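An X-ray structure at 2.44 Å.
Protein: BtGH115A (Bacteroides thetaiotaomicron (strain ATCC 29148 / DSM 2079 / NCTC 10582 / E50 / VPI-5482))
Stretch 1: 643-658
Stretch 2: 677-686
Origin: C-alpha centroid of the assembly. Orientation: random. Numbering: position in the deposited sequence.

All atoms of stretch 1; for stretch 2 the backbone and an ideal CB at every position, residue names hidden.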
# COMPACT_ATOMS: atom_id res chain seq x y z
N ALA A 643 33.98 13.21 -3.09
CA ALA A 643 34.05 12.66 -1.73
C ALA A 643 35.38 11.95 -1.53
O ALA A 643 35.88 11.33 -2.46
CB ALA A 643 32.90 11.67 -1.53
N VAL A 644 35.98 12.03 -0.34
CA VAL A 644 37.16 11.18 -0.06
C VAL A 644 36.79 9.74 0.28
O VAL A 644 37.42 8.80 -0.20
CB VAL A 644 38.18 11.77 0.96
CG1 VAL A 644 39.07 12.80 0.28
CG2 VAL A 644 37.50 12.35 2.19
N CYS A 645 35.76 9.56 1.10
CA CYS A 645 35.21 8.23 1.36
C CYS A 645 33.72 8.19 1.09
O CYS A 645 33.04 9.21 1.17
CB CYS A 645 35.50 7.80 2.78
SG CYS A 645 37.22 8.00 3.24
N GLN A 646 33.23 6.98 0.79
CA GLN A 646 31.82 6.72 0.53
C GLN A 646 31.51 5.27 0.93
O GLN A 646 32.07 4.32 0.36
CB GLN A 646 31.53 6.95 -0.95
CG GLN A 646 30.07 6.95 -1.35
CD GLN A 646 29.80 7.93 -2.48
OE1 GLN A 646 30.72 8.39 -3.18
NE2 GLN A 646 28.52 8.26 -2.67
N TRP A 647 30.59 5.12 1.89
CA TRP A 647 30.29 3.85 2.54
C TRP A 647 28.82 3.53 2.56
O TRP A 647 27.98 4.44 2.51
CB TRP A 647 30.76 3.88 3.99
CG TRP A 647 32.24 4.02 4.14
CD1 TRP A 647 33.20 3.18 3.62
CD2 TRP A 647 32.95 5.04 4.87
NE1 TRP A 647 34.44 3.63 3.96
CE2 TRP A 647 34.32 4.76 4.74
CE3 TRP A 647 32.55 6.15 5.63
CZ2 TRP A 647 35.31 5.56 5.32
CZ3 TRP A 647 33.54 6.95 6.21
CH2 TRP A 647 34.90 6.65 6.06
N ASN A 648 28.54 2.22 2.61
CA ASN A 648 27.26 1.61 3.00
C ASN A 648 27.46 1.03 4.39
O ASN A 648 28.60 0.94 4.87
CB ASN A 648 26.87 0.50 2.01
CG ASN A 648 27.98 -0.55 1.81
OD1 ASN A 648 28.24 -1.43 2.68
ND2 ASN A 648 28.65 -0.48 0.65
N ALA A 649 26.39 0.60 5.04
CA ALA A 649 26.50 0.20 6.46
C ALA A 649 27.43 -1.00 6.77
O ALA A 649 27.85 -1.17 7.92
CB ALA A 649 25.12 -0.01 7.06
N ALA A 650 27.74 -1.80 5.74
CA ALA A 650 28.51 -3.04 5.91
C ALA A 650 29.99 -2.90 5.53
O ALA A 650 30.79 -3.81 5.80
CB ALA A 650 27.86 -4.19 5.14
N GLU A 651 30.36 -1.78 4.90
CA GLU A 651 31.77 -1.41 4.70
C GLU A 651 32.44 -1.10 6.04
O GLU A 651 33.67 -1.00 6.11
CB GLU A 651 31.93 -0.25 3.72
CG GLU A 651 31.48 -0.58 2.30
CD GLU A 651 32.19 0.23 1.20
OE1 GLU A 651 32.23 1.48 1.24
OE2 GLU A 651 32.71 -0.41 0.25
N ALA A 652 31.64 -0.97 7.09
CA ALA A 652 32.13 -0.78 8.45
C ALA A 652 33.06 -1.91 8.87
O ALA A 652 32.88 -3.05 8.46
CB ALA A 652 30.97 -0.68 9.40
N LYS A 653 34.06 -1.59 9.67
CA LYS A 653 34.86 -2.60 10.36
C LYS A 653 34.02 -3.06 11.55
O LYS A 653 33.03 -3.77 11.36
CB LYS A 653 36.24 -2.05 10.79
CG LYS A 653 37.02 -1.24 9.75
CD LYS A 653 37.20 -1.94 8.40
CE LYS A 653 38.22 -1.21 7.55
NZ LYS A 653 37.87 -1.18 6.11
N LYS A 654 34.38 -2.64 12.77
CA LYS A 654 33.57 -2.88 13.98
C LYS A 654 32.09 -2.43 13.85
O LYS A 654 31.77 -1.43 13.21
CB LYS A 654 34.21 -2.24 15.22
CG LYS A 654 33.95 -2.99 16.52
CD LYS A 654 34.73 -2.42 17.70
CE LYS A 654 33.90 -1.39 18.47
NZ LYS A 654 34.05 -1.52 19.94
N GLY A 655 31.21 -3.22 14.44
CA GLY A 655 29.79 -2.92 14.48
C GLY A 655 28.92 -3.89 13.71
O GLY A 655 29.31 -4.39 12.64
N ASN A 656 27.74 -4.12 14.27
CA ASN A 656 26.70 -4.96 13.65
C ASN A 656 25.42 -4.17 13.27
O ASN A 656 24.76 -3.52 14.12
CB ASN A 656 26.40 -6.17 14.55
CG ASN A 656 25.54 -7.23 13.86
OD1 ASN A 656 25.83 -7.66 12.73
ND2 ASN A 656 24.47 -7.66 14.55
N ALA A 657 25.09 -4.24 11.98
CA ALA A 657 23.88 -3.61 11.46
C ALA A 657 23.24 -4.50 10.39
O ALA A 657 23.80 -4.70 9.33
CB ALA A 657 24.21 -2.23 10.91
N ILE A 658 22.04 -5.00 10.68
CA ILE A 658 21.35 -5.88 9.76
C ILE A 658 20.71 -5.08 8.62
O ILE A 658 19.97 -4.12 8.85
CB ILE A 658 20.30 -6.78 10.46
CG1 ILE A 658 20.88 -7.42 11.76
CG2 ILE A 658 19.75 -7.83 9.48
CD1 ILE A 658 22.17 -8.22 11.57
N UNK A 677 26.86 0.56 17.59
CA UNK A 677 27.64 1.50 16.79
C UNK A 677 28.25 0.81 15.62
O UNK A 677 28.60 -0.37 15.70
CB UNK A 677 28.73 2.17 17.63
N UNK A 678 28.36 1.56 14.53
CA UNK A 678 29.23 1.27 13.40
C UNK A 678 30.49 2.16 13.43
O UNK A 678 30.47 3.32 13.89
CB UNK A 678 28.47 1.47 12.09
N UNK A 679 31.58 1.60 12.90
CA UNK A 679 32.90 2.19 13.00
C UNK A 679 33.48 2.17 11.57
O UNK A 679 33.61 1.11 10.96
CB UNK A 679 33.78 1.44 14.00
N UNK A 680 33.75 3.35 11.02
CA UNK A 680 34.30 3.47 9.64
C UNK A 680 35.72 4.02 9.71
O UNK A 680 36.01 4.88 10.53
CB UNK A 680 33.43 4.38 8.77
N UNK A 681 36.58 3.53 8.82
CA UNK A 681 37.97 3.95 8.85
C UNK A 681 38.50 4.43 7.50
O UNK A 681 38.07 3.98 6.41
CB UNK A 681 38.84 2.79 9.35
N UNK A 682 39.45 5.35 7.60
CA UNK A 682 39.98 6.01 6.42
C UNK A 682 41.35 6.59 6.73
O UNK A 682 41.71 6.80 7.91
CB UNK A 682 39.03 7.10 5.93
N UNK A 683 42.07 6.86 5.65
CA UNK A 683 43.48 7.17 5.72
C UNK A 683 43.81 8.64 5.83
O UNK A 683 43.10 9.44 6.45
CB UNK A 683 44.18 6.60 4.49
N UNK A 684 44.93 8.95 5.19
CA UNK A 684 45.53 10.25 5.21
C UNK A 684 44.78 11.23 4.32
O UNK A 684 44.70 11.03 3.09
CB UNK A 684 47.00 10.15 4.78
N UNK A 685 44.22 12.27 4.95
CA UNK A 685 43.61 13.41 4.24
C UNK A 685 44.56 14.62 4.14
O UNK A 685 45.55 14.70 4.87
CB UNK A 685 42.32 13.83 4.95
N UNK A 686 44.23 15.55 3.23
CA UNK A 686 44.81 16.91 3.24
C UNK A 686 43.93 17.75 4.18
O UNK A 686 43.19 17.18 4.99
CB UNK A 686 44.87 17.52 1.84

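Position 677 lies in a strand that runs to 682. Its CA-to-CB bond points sideways, and the ideal CB has nothing of stretch 1 within 5.5 Å. Many side chains would suit. The deposited residue is Ala677. Its carbonyl is what meets stretch 1: Ala677 O lies 3.1 Å from Gly655 CA. A CB on Gly655 would clash with that oxygen.

Position 678 also points sideways. Its ideal CB is 4.3 Å from Ala652 CB, and the methyls of Ala649 and Ala657 lie farther out. These small apolar groups leave space for a branched or long aliphatic side chain. The residue is Leu678. Its end comes nearer than its CB: CD2 is 3.9 Å from Ala649 CB, CG is 3.9 Å from Ala652 CB, and CD1 is 3.7 Å from Ala657 CB.

At position 679 the backbone does the pairing, whatever the side chain. Lys653 N donates to O of 679 at 3.0 Å, and N of 679 donates weakly to Lys654 O at 3.1 Å. CB points sideways, 3.6 Å from Lys654 O. Beta-branched or small polar residues would suit. The residue is Thr679, whose OG1 lies 3.8 Å from Lys654 CB.

Position 680 points toward stretch 1. Its ideal CB is 3.6 Å from Trp647 CZ3, and Ala652 lies beyond. A large apolar or aromatic side chain would fit between them. The residue is Phe680. Its CB sits over the face of the Trp647 six-membered ring, 3.6 Å from the centroid. The two rings are near parallel but slid apart, with centroids 4.9 Å apart. Ala652 CB covers one face of the Phe680 ring, 4.3 Å from its centroid.

Position 681 points sideways, with Lys653 CE 4.4 Å from the ideal CB. A small or polar residue would suit. It is Ser681; its OG is 3.2 Å from Lys653 CE.

Position 682 points toward Cys645, with SG a tight 3.4 Å from the ideal CB. Trp647 CZ2 is 4.1 Å from the ideal CB of 682. Apolar or aromatic residues would suit. Phe682 places CD1 3.7 Å from Trp647 CH2, at the edge of the indole.

Position 685 points sideways into open space, so only a longer side chain could reach Val644. Leu685 does: CD2 is 3.7 Å from Val644 CG2.

Nothing of stretch 1 lies within 5.5 Å of the ideal CB at 683, 684 or 686, so many side chains would suit each; they are Gly683, Asn684 and Lys686.

Stretch 2 677-686: ALTFSFGNLK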
# COMPACT_ATOMS: atom_id res chain seq x y z
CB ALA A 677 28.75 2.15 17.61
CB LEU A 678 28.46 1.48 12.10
CG LEU A 678 27.77 0.26 11.48
CD1 LEU A 678 27.28 -0.79 12.48
CD2 LEU A 678 26.67 0.74 10.53
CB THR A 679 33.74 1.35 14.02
OG1 THR A 679 33.12 1.39 15.33
CG2 THR A 679 35.21 1.81 14.13
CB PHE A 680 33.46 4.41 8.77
CG PHE A 680 32.07 3.93 8.55
CD1 PHE A 680 31.07 4.23 9.47
CD2 PHE A 680 31.76 3.17 7.45
CE1 PHE A 680 29.79 3.77 9.29
CE2 PHE A 680 30.47 2.71 7.26
CZ PHE A 680 29.49 3.00 8.18
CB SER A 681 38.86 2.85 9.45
OG SER A 681 38.93 1.73 8.58
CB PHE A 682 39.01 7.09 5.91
CG PHE A 682 38.72 8.19 6.90
CD1 PHE A 682 37.84 7.99 7.96
CD2 PHE A 682 39.35 9.43 6.78
CE1 PHE A 682 37.58 9.00 8.89
CE2 PHE A 682 39.09 10.44 7.70
CZ PHE A 682 38.21 10.23 8.75
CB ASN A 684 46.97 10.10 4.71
CG ASN A 684 47.85 11.24 5.15
OD1 ASN A 684 47.66 11.81 6.24
ND2 ASN A 684 48.84 11.59 4.31
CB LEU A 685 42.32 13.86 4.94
CG LEU A 685 41.22 12.86 5.31
CD1 LEU A 685 40.12 13.59 6.08
CD2 LEU A 685 40.66 12.08 4.13
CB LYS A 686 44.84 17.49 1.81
CG LYS A 686 45.36 16.53 0.74
CD LYS A 686 45.52 17.24 -0.60
CE LYS A 686 45.67 16.25 -1.76
NZ LYS A 686 44.35 15.75 -2.27
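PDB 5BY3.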